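Local coordinates for SufC protein (Thermus thermophilus, PDB 2D2E) that binds and hydrolyses ATP as a cytoplasmic ABC-type ATPase of the Suf system, which probably serves iron-sulfur cluster assembly, at residues Ser2-Asp14 and Leu19-Val31. Numbering follows the deposited sequence.
Sequences SQLEIRDLWASID and LKGVNLVVPKGEV
Leu19 and Ala11 exchange both backbone hydrogen bonds, and Leu19 also lays CD1 against Leu9 CD2 at 3.7 Å, on the side of the hairpin that packs on helix 42-50, whose first turn, with Thr44 against Leu19, belongs to the ADP site seen in another structure of this protein. At Lys20 and Gly21 the strand passes over one face of the Trp10 indole: Lys20 CB rests near CZ3 at the benzo end, while Gly21 CA makes a CH-pi contact 3.7 Å from the centroid of the five-membered ring. With CG beside its own backbone N (chi1 -65°), the indole folds back across the partner strand, and NE1 donates in the ring plane to Asp8 OD1 at 2.9 Å. A leucine in place of Trp10 would probably uncover the Gly21 backbone and leave Asp8 OD1 without its indole donor. Gly21 N and Val22 N both bond to Leu9 O, the former bent at 135°, whereas Asp8 and Leu9 both face Val22. These two G1 bulges illustrate how a long antiparallel hairpin, here in the antiparallel sheet of an ABC ATPase, turns a corner without parting its strands. On the face shared by Leu9, Ile6 and Leu24, Val22 CG1 lies alongside Ile6 CG2 at 3.6 Å. Asn23 secures the corner: its OD1 takes Asp8 N at 2.8 Å and Arg7 NH1 at 3.1 Å from opposite faces of the amide, and a water links its ND2 to Asp8 OD1. Ile6 CD1 reaches Leu24 CB; Leu24 in turn packs on Leu34 of the mixed sheet. Val25, on the other face, sets CG1 against the Gln3 amide and CG2 against the extended Glu5 chain. Val26 pairs with Leu4 through two nearly straight bonds. Past Pro27, where a type II turn begins, Lys28 N donates to Ser2 O at 2.9 Å, and Lys28 NZ forms a salt bridge with Asp65.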
ATOM      1  N   SER A   2      17.287  -3.407   3.237  1.00 21.07           N
ATOM      2  CA  SER A   2      16.852  -2.790   4.514  1.00 15.44           C
ATOM      3  C   SER A   2      15.883  -1.623   4.306  1.00 13.26           C
ATOM      4  O   SER A   2      15.478  -0.984   5.276  1.00 15.15           O
ATOM      5  CB  SER A   2      18.071  -2.288   5.275  1.00 26.31           C
ATOM      6  OG  SER A   2      18.798  -1.361   4.476  1.00 30.13           O
ATOM      7  N   GLN A   3      15.535  -1.325   3.054  1.00 12.28           N
ATOM      8  CA  GLN A   3      14.602  -0.222   2.822  1.00 13.56           C
ATOM      9  C   GLN A   3      14.031  -0.277   1.413  1.00 12.71           C
ATOM     10  O   GLN A   3      14.580  -0.934   0.525  1.00 12.65           O
ATOM     11  CB  GLN A   3      15.319   1.129   3.016  1.00 12.76           C
ATOM     12  CG  GLN A   3      16.451   1.369   2.018  1.00 14.25           C
ATOM     13  CD  GLN A   3      17.320   2.587   2.351  1.00 16.58           C
ATOM     14  OE1 GLN A   3      17.931   3.188   1.458  1.00 23.98           O
ATOM     15  NE2 GLN A   3      17.380   2.950   3.615  1.00 16.56           N
ATOM     16  N   LEU A   4      12.896   0.420   1.253  1.00 13.07           N
ATOM     17  CA  LEU A   4      12.245   0.585  -0.022  1.00 11.43           C
ATOM     18  C   LEU A   4      12.592   2.015  -0.427  1.00 11.42           C
ATOM     19  O   LEU A   4      12.273   2.951   0.318  1.00 11.37           O
ATOM     20  CB  LEU A   4      10.735   0.414   0.028  1.00 10.96           C
ATOM     21  CG  LEU A   4       9.980   0.700  -1.270  1.00 10.97           C
ATOM     22  CD1 LEU A   4      10.415  -0.272  -2.355  1.00 13.27           C
ATOM     23  CD2 LEU A   4       8.484   0.609  -1.045  1.00  9.98           C
ATOM     24  N   GLU A   5      13.251   2.222  -1.555  1.00 11.70           N
ATOM     25  CA  GLU A   5      13.662   3.570  -1.900  1.00 14.80           C
ATOM     26  C   GLU A   5      13.277   3.971  -3.306  1.00 16.26           C
ATOM     27  O   GLU A   5      13.489   3.231  -4.254  1.00 15.97           O
ATOM     28  CB  GLU A   5      15.191   3.724  -1.730  1.00 14.47           C
ATOM     29  CG  GLU A   5      15.743   4.969  -2.403  1.00 18.02           C
ATOM     30  CD  GLU A   5      17.229   5.243  -2.120  1.00 22.85           C
ATOM     31  OE1 GLU A   5      18.016   4.271  -2.037  1.00 19.62           O
ATOM     32  OE2 GLU A   5      17.595   6.429  -1.988  1.00 20.57           O
ATOM     33  N   ILE A   6      12.688   5.138  -3.455  1.00 13.47           N
ATOM     34  CA  ILE A   6      12.375   5.755  -4.713  1.00 12.89           C
ATOM     35  C   ILE A   6      13.477   6.765  -4.859  1.00 12.61           C
ATOM     36  O   ILE A   6      13.633   7.648  -3.997  1.00 13.23           O
ATOM     37  CB  ILE A   6      10.987   6.409  -4.734  1.00 11.70           C
ATOM     38  CG1 ILE A   6       9.904   5.358  -4.491  1.00 17.12           C
ATOM     39  CG2 ILE A   6      10.730   7.113  -6.058  1.00 16.77           C
ATOM     40  CD1 ILE A   6       9.504   5.197  -3.042  1.00 23.75           C
ATOM     41  N   ARG A   7      14.267   6.674  -5.933  1.00 11.90           N
ATOM     42  CA  ARG A   7      15.409   7.559  -6.125  1.00 16.66           C
ATOM     43  C   ARG A   7      15.386   8.347  -7.437  1.00 15.14           C
ATOM     44  O   ARG A   7      15.418   7.776  -8.526  1.00 18.11           O
ATOM     45  CB  ARG A   7      16.691   6.750  -6.060  1.00 18.51           C
ATOM     46  CG  ARG A   7      17.958   7.556  -6.332  1.00 17.45           C
ATOM     47  CD  ARG A   7      18.338   8.353  -5.102  1.00 23.21           C
ATOM     48  NE  ARG A   7      19.627   9.028  -5.262  1.00 22.89           N
ATOM     49  CZ  ARG A   7      19.762  10.334  -5.493  1.00 28.58           C
ATOM     50  NH1 ARG A   7      18.685  11.115  -5.590  1.00 25.17           N
ATOM     51  NH2 ARG A   7      20.977  10.861  -5.629  1.00 21.41           N
ATOM     52  N   ASP A   8      15.349   9.670  -7.308  1.00 15.84           N
ATOM     53  CA  ASP A   8      15.361  10.599  -8.454  1.00 21.46           C
ATOM     54  C   ASP A   8      14.422  10.141  -9.560  1.00 21.88           C
ATOM     55  O   ASP A   8      14.823  10.042 -10.723  1.00 16.23           O
ATOM     56  CB  ASP A   8      16.783  10.733  -8.977  1.00 22.85           C
ATOM     57  CG  ASP A   8      16.962  11.755 -10.072  1.00 27.50           C
ATOM     58  OD1 ASP A   8      16.388  12.861  -9.964  1.00 26.60           O
ATOM     59  OD2 ASP A   8      17.689  11.463 -11.046  1.00 30.81           O
ATOM     60  N   LEU A   9      13.174   9.868  -9.188  1.00 18.96           N
ATOM     61  CA  LEU A   9      12.213   9.361 -10.148  1.00 20.28           C
ATOM     62  C   LEU A   9      11.482  10.417 -10.962  1.00 18.00           C
ATOM     63  O   LEU A   9      10.874  11.321 -10.403  1.00 18.89           O
ATOM     64  CB  LEU A   9      11.182   8.481  -9.425  1.00 15.98           C
ATOM     65  CG  LEU A   9      10.212   7.727 -10.324  1.00 19.85           C
ATOM     66  CD1 LEU A   9      10.982   6.673 -11.129  1.00 26.11           C
ATOM     67  CD2 LEU A   9       9.144   7.052  -9.479  1.00 19.60           C
ATOM     68  N   TRP A  10      11.569  10.294 -12.282  1.00 16.15           N
ATOM     69  CA  TRP A  10      10.883  11.193 -13.198  1.00 17.21           C
ATOM     70  C   TRP A  10       9.990  10.332 -14.055  1.00 14.86           C
ATOM     71  O   TRP A  10      10.431   9.308 -14.587  1.00 17.07           O
ATOM     72  CB  TRP A  10      11.890  11.958 -14.078  1.00 14.82           C
ATOM     73  CG  TRP A  10      12.761  12.869 -13.308  1.00 17.26           C
ATOM     74  CD1 TRP A  10      13.831  12.522 -12.529  1.00 18.81           C
ATOM     75  CD2 TRP A  10      12.617  14.285 -13.187  1.00 18.01           C
ATOM     76  NE1 TRP A  10      14.349  13.630 -11.924  1.00 22.14           N
ATOM     77  CE2 TRP A  10      13.622  14.731 -12.305  1.00 22.63           C
ATOM     78  CE3 TRP A  10      11.722  15.226 -13.732  1.00 17.42           C
ATOM     79  CZ2 TRP A  10      13.774  16.074 -11.959  1.00 23.05           C
ATOM     80  CZ3 TRP A  10      11.871  16.561 -13.386  1.00 24.53           C
ATOM     81  CH2 TRP A  10      12.885  16.973 -12.504  1.00 24.85           C
ATOM     82  N   ALA A  11       8.726  10.715 -14.200  1.00 14.09           N
ATOM     83  CA  ALA A  11       7.806   9.909 -14.982  1.00 17.61           C
ATOM     84  C   ALA A  11       6.758  10.779 -15.657  1.00 20.58           C
ATOM     85  O   ALA A  11       6.481  11.892 -15.214  1.00 19.18           O
ATOM     86  CB  ALA A  11       7.122   8.883 -14.083  1.00 20.16           C
ATOM     87  N   SER A  12       6.204  10.267 -16.746  1.00 23.24           N
ATOM     88  CA  SER A  12       5.179  10.990 -17.484  1.00 25.89           C
ATOM     89  C   SER A  12       4.060  10.053 -17.933  1.00 25.76           C
ATOM     90  O   SER A  12       4.202   8.838 -17.862  1.00 27.16           O
ATOM     91  CB  SER A  12       5.817  11.705 -18.686  1.00 24.98           C
ATOM     92  OG  SER A  12       6.846  10.930 -19.269  1.00 32.07           O
ATOM     93  N   ILE A  13       2.921  10.621 -18.334  1.00 28.47           N
ATOM     94  CA  ILE A  13       1.786   9.843 -18.838  1.00 33.87           C
ATOM     95  C   ILE A  13       1.169  10.695 -19.947  1.00 39.89           C
ATOM     96  O   ILE A  13       1.425  11.901 -19.973  1.00 41.74           O
ATOM     97  CB  ILE A  13       0.766   9.502 -17.744  1.00 35.77           C
ATOM     98  CG1 ILE A  13      -0.301   8.562 -18.320  1.00 35.15           C
ATOM     99  CG2 ILE A  13       0.176  10.776 -17.181  1.00 31.33           C
ATOM    100  CD1 ILE A  13      -1.254   7.992 -17.276  1.00 43.33           C
ATOM    101  N   ASP A  14       0.373  10.080 -20.834  1.00 43.52           N
ATOM    102  CA  ASP A  14      -0.202  10.752 -22.011  1.00 45.64           C
ATOM    103  C   ASP A  14       0.663  11.930 -22.429  1.00 43.85           C
ATOM    104  O   ASP A  14       0.164  13.047 -22.573  1.00 44.45           O
ATOM    105  CB  ASP A  14      -1.662  11.283 -21.830  1.00 48.75           C
ATOM    106  CG  ASP A  14      -2.327  10.883 -20.517  1.00 55.80           C
ATOM    107  OD1 ASP A  14      -2.962   9.810 -20.454  1.00 48.37           O
ATOM    108  OD2 ASP A  14      -2.224  11.658 -19.543  1.00 56.76           O
ATOM    109  N   LEU A  19       5.752  13.132 -12.427  1.00 15.30           N
ATOM    110  CA  LEU A  19       6.675  12.994 -11.289  1.00 16.67           C
ATOM    111  C   LEU A  19       7.964  13.717 -11.661  1.00 15.38           C
ATOM    112  O   LEU A  19       8.559  13.468 -12.722  1.00 15.08           O
ATOM    113  CB  LEU A  19       6.959  11.536 -10.931  1.00 13.23           C
ATOM    114  CG  LEU A  19       5.761  10.693 -10.482  1.00 17.20           C
ATOM    115  CD1 LEU A  19       6.251   9.328  -9.983  1.00 12.75           C
ATOM    116  CD2 LEU A  19       4.993  11.429  -9.376  1.00 18.07           C
ATOM    117  N   LYS A  20       8.371  14.628 -10.788  1.00 14.50           N
ATOM    118  CA  LYS A  20       9.524  15.469 -11.053  1.00 17.32           C
ATOM    119  C   LYS A  20      10.661  15.337 -10.067  1.00 16.15           C
ATOM    120  O   LYS A  20      11.025  16.302  -9.403  1.00 16.28           O
ATOM    121  CB  LYS A  20       9.040  16.926 -11.139  1.00 18.85           C
ATOM    122  CG  LYS A  20       8.046  17.156 -12.284  1.00 21.49           C
ATOM    123  CD  LYS A  20       7.368  18.527 -12.203  1.00 20.70           C
ATOM    124  CE  LYS A  20       6.430  18.723 -13.380  1.00 23.07           C
ATOM    125  NZ  LYS A  20       5.589  19.950 -13.215  1.00 27.60           N
ATOM    126  N   GLY A  21      11.221  14.127  -9.982  1.00 15.51           N
ATOM    127  CA  GLY A  21      12.350  13.885  -9.096  1.00 18.85           C
ATOM    128  C   GLY A  21      11.946  13.497  -7.688  1.00 16.08           C
ATOM    129  O   GLY A  21      12.263  14.188  -6.726  1.00 16.53           O
ATOM    130  N   VAL A  22      11.239  12.378  -7.592  1.00 16.30           N
ATOM    131  CA  VAL A  22      10.751  11.862  -6.320  1.00 13.39           C
ATOM    132  C   VAL A  22      11.865  11.138  -5.575  1.00 12.02           C
ATOM    133  O   VAL A  22      12.525  10.277  -6.139  1.00 16.58           O
ATOM    134  CB  VAL A  22       9.601  10.860  -6.546  1.00 15.36           C
ATOM    135  CG1 VAL A  22       9.151  10.263  -5.192  1.00 19.50           C
ATOM    136  CG2 VAL A  22       8.412  11.559  -7.202  1.00 16.72           C
ATOM    137  N   ASN A  23      12.091  11.538  -4.331  1.00 13.68           N
ATOM    138  CA  ASN A  23      13.078  10.879  -3.470  1.00 14.20           C
ATOM    139  C   ASN A  23      12.308  10.543  -2.202  1.00 16.05           C
ATOM    140  O   ASN A  23      11.845  11.438  -1.509  1.00 14.27           O
ATOM    141  CB  ASN A  23      14.238  11.816  -3.169  1.00 15.78           C
ATOM    142  CG  ASN A  23      15.103  12.035  -4.387  1.00 16.20           C
ATOM    143  OD1 ASN A  23      15.664  11.084  -4.929  1.00 19.25           O
ATOM    144  ND2 ASN A  23      15.188  13.282  -4.843  1.00 19.40           N
ATOM    145  N   LEU A  24      12.161   9.249  -1.915  1.00 16.42           N
ATOM    146  CA  LEU A  24      11.387   8.815  -0.760  1.00 14.03           C
ATOM    147  C   LEU A  24      11.927   7.477  -0.288  1.00 10.59           C
ATOM    148  O   LEU A  24      11.941   6.526  -1.050  1.00 12.62           O
ATOM    149  CB  LEU A  24       9.906   8.669  -1.173  1.00 12.30           C
ATOM    150  CG  LEU A  24       8.827   8.640  -0.071  1.00 12.09           C
ATOM    151  CD1 LEU A  24       7.461   8.915  -0.686  1.00 11.96           C
ATOM    152  CD2 LEU A  24       8.815   7.299   0.634  1.00 14.86           C
ATOM    153  N   VAL A  25      12.366   7.415   0.967  1.00 11.63           N
ATOM    154  CA  VAL A  25      12.905   6.172   1.542  1.00 12.20           C
ATOM    155  C   VAL A  25      12.068   5.673   2.714  1.00  9.62           C
ATOM    156  O   VAL A  25      11.788   6.441   3.629  1.00 12.33           O
ATOM    157  CB  VAL A  25      14.351   6.395   2.085  1.00 15.57           C
ATOM    158  CG1 VAL A  25      14.848   5.153   2.791  1.00 16.88           C
ATOM    159  CG2 VAL A  25      15.293   6.711   0.938  1.00 15.51           C
ATOM    160  N   VAL A  26      11.665   4.403   2.687  1.00  9.74           N
ATOM    161  CA  VAL A  26      10.925   3.820   3.815  1.00  8.15           C
ATOM    162  C   VAL A  26      11.760   2.663   4.377  1.00  8.54           C
ATOM    163  O   VAL A  26      11.873   1.605   3.752  1.00 11.86           O
ATOM    164  CB  VAL A  26       9.557   3.248   3.408  1.00  9.23           C
ATOM    165  CG1 VAL A  26       8.823   2.711   4.654  1.00 13.08           C
ATOM    166  CG2 VAL A  26       8.699   4.338   2.754  1.00 10.94           C
ATOM    167  N   PRO A  27      12.354   2.846   5.565  1.00 10.57           N
ATOM    168  CA  PRO A  27      13.156   1.753   6.138  1.00 10.79           C
ATOM    169  C   PRO A  27      12.270   0.577   6.530  1.00 12.41           C
ATOM    170  O   PRO A  27      11.157   0.773   7.007  1.00 10.59           O
ATOM    171  CB  PRO A  27      13.774   2.383   7.383  1.00 12.42           C
ATOM    172  CG  PRO A  27      13.845   3.868   7.051  1.00 15.50           C
ATOM    173  CD  PRO A  27      12.483   4.080   6.361  1.00 11.48           C
ATOM    174  N   LYS A  28      12.763  -0.640   6.326  1.00 14.80           N
ATOM    175  CA  LYS A  28      12.015  -1.821   6.737  1.00 13.67           C
ATOM    176  C   LYS A  28      11.890  -1.676   8.268  1.00 12.65           C
ATOM    177  O   LYS A  28      12.865  -1.354   8.959  1.00 15.09           O
ATOM    178  CB  LYS A  28      12.788  -3.094   6.360  1.00 14.44           C
ATOM    179  CG  LYS A  28      11.962  -4.372   6.515  1.00 14.73           C
ATOM    180  CD  LYS A  28      12.792  -5.614   6.180  1.00 18.81           C
ATOM    181  CE  LYS A  28      13.188  -5.636   4.712  1.00 18.89           C
ATOM    182  NZ  LYS A  28      13.945  -6.884   4.348  1.00 19.39           N
ATOM    183  N   GLY A  29      10.687  -1.891   8.782  1.00 10.20           N
ATOM    184  CA  GLY A  29      10.424  -1.745  10.205  1.00 12.70           C
ATOM    185  C   GLY A  29       9.611  -0.477  10.476  1.00 14.09           C
ATOM    186  O   GLY A  29       9.054  -0.296  11.571  1.00 14.03           O
ATOM    187  N   GLU A  30       9.517   0.391   9.472  1.00 10.91           N
ATOM    188  CA  GLU A  30       8.776   1.631   9.649  1.00  9.65           C
ATOM    189  C   GLU A  30       7.531   1.726   8.779  1.00 10.20           C
ATOM    190  O   GLU A  30       7.391   1.030   7.773  1.00 11.52           O
ATOM    191  CB  GLU A  30       9.683   2.848   9.366  1.00 12.06           C
ATOM    192  CG  GLU A  30      10.801   2.988  10.406  1.00 13.98           C
ATOM    193  CD  GLU A  30      11.693   4.215  10.234  1.00 19.57           C
ATOM    194  OE1 GLU A  30      11.373   5.147   9.463  1.00 14.55           O
ATOM    195  OE2 GLU A  30      12.753   4.254  10.906  1.00 21.75           O
ATOM    196  N   VAL A  31       6.618   2.587   9.212  1.00  8.84           N
ATOM    197  CA  VAL A  31       5.373   2.859   8.490  1.00  8.64           C
ATOM    198  C   VAL A  31       5.365   4.361   8.237  1.00 11.18           C
ATOM    199  O   VAL A  31       5.391   5.175   9.162  1.00  9.59           O
ATOM    200  CB  VAL A  31       4.114   2.476   9.301  1.00 11.05           C
ATOM    201  CG1 VAL A  31       2.855   2.886   8.527  1.00 10.50           C
ATOM    202  CG2 VAL A  31       4.089   0.977   9.551  1.00 10.96           C
TER
HETATM  203  O   HOH W   1      15.547  -1.237   8.149  1.00 21.91           O
HETATM  204  O   HOH W   2      16.550  13.879  -7.520  1.00 24.34           O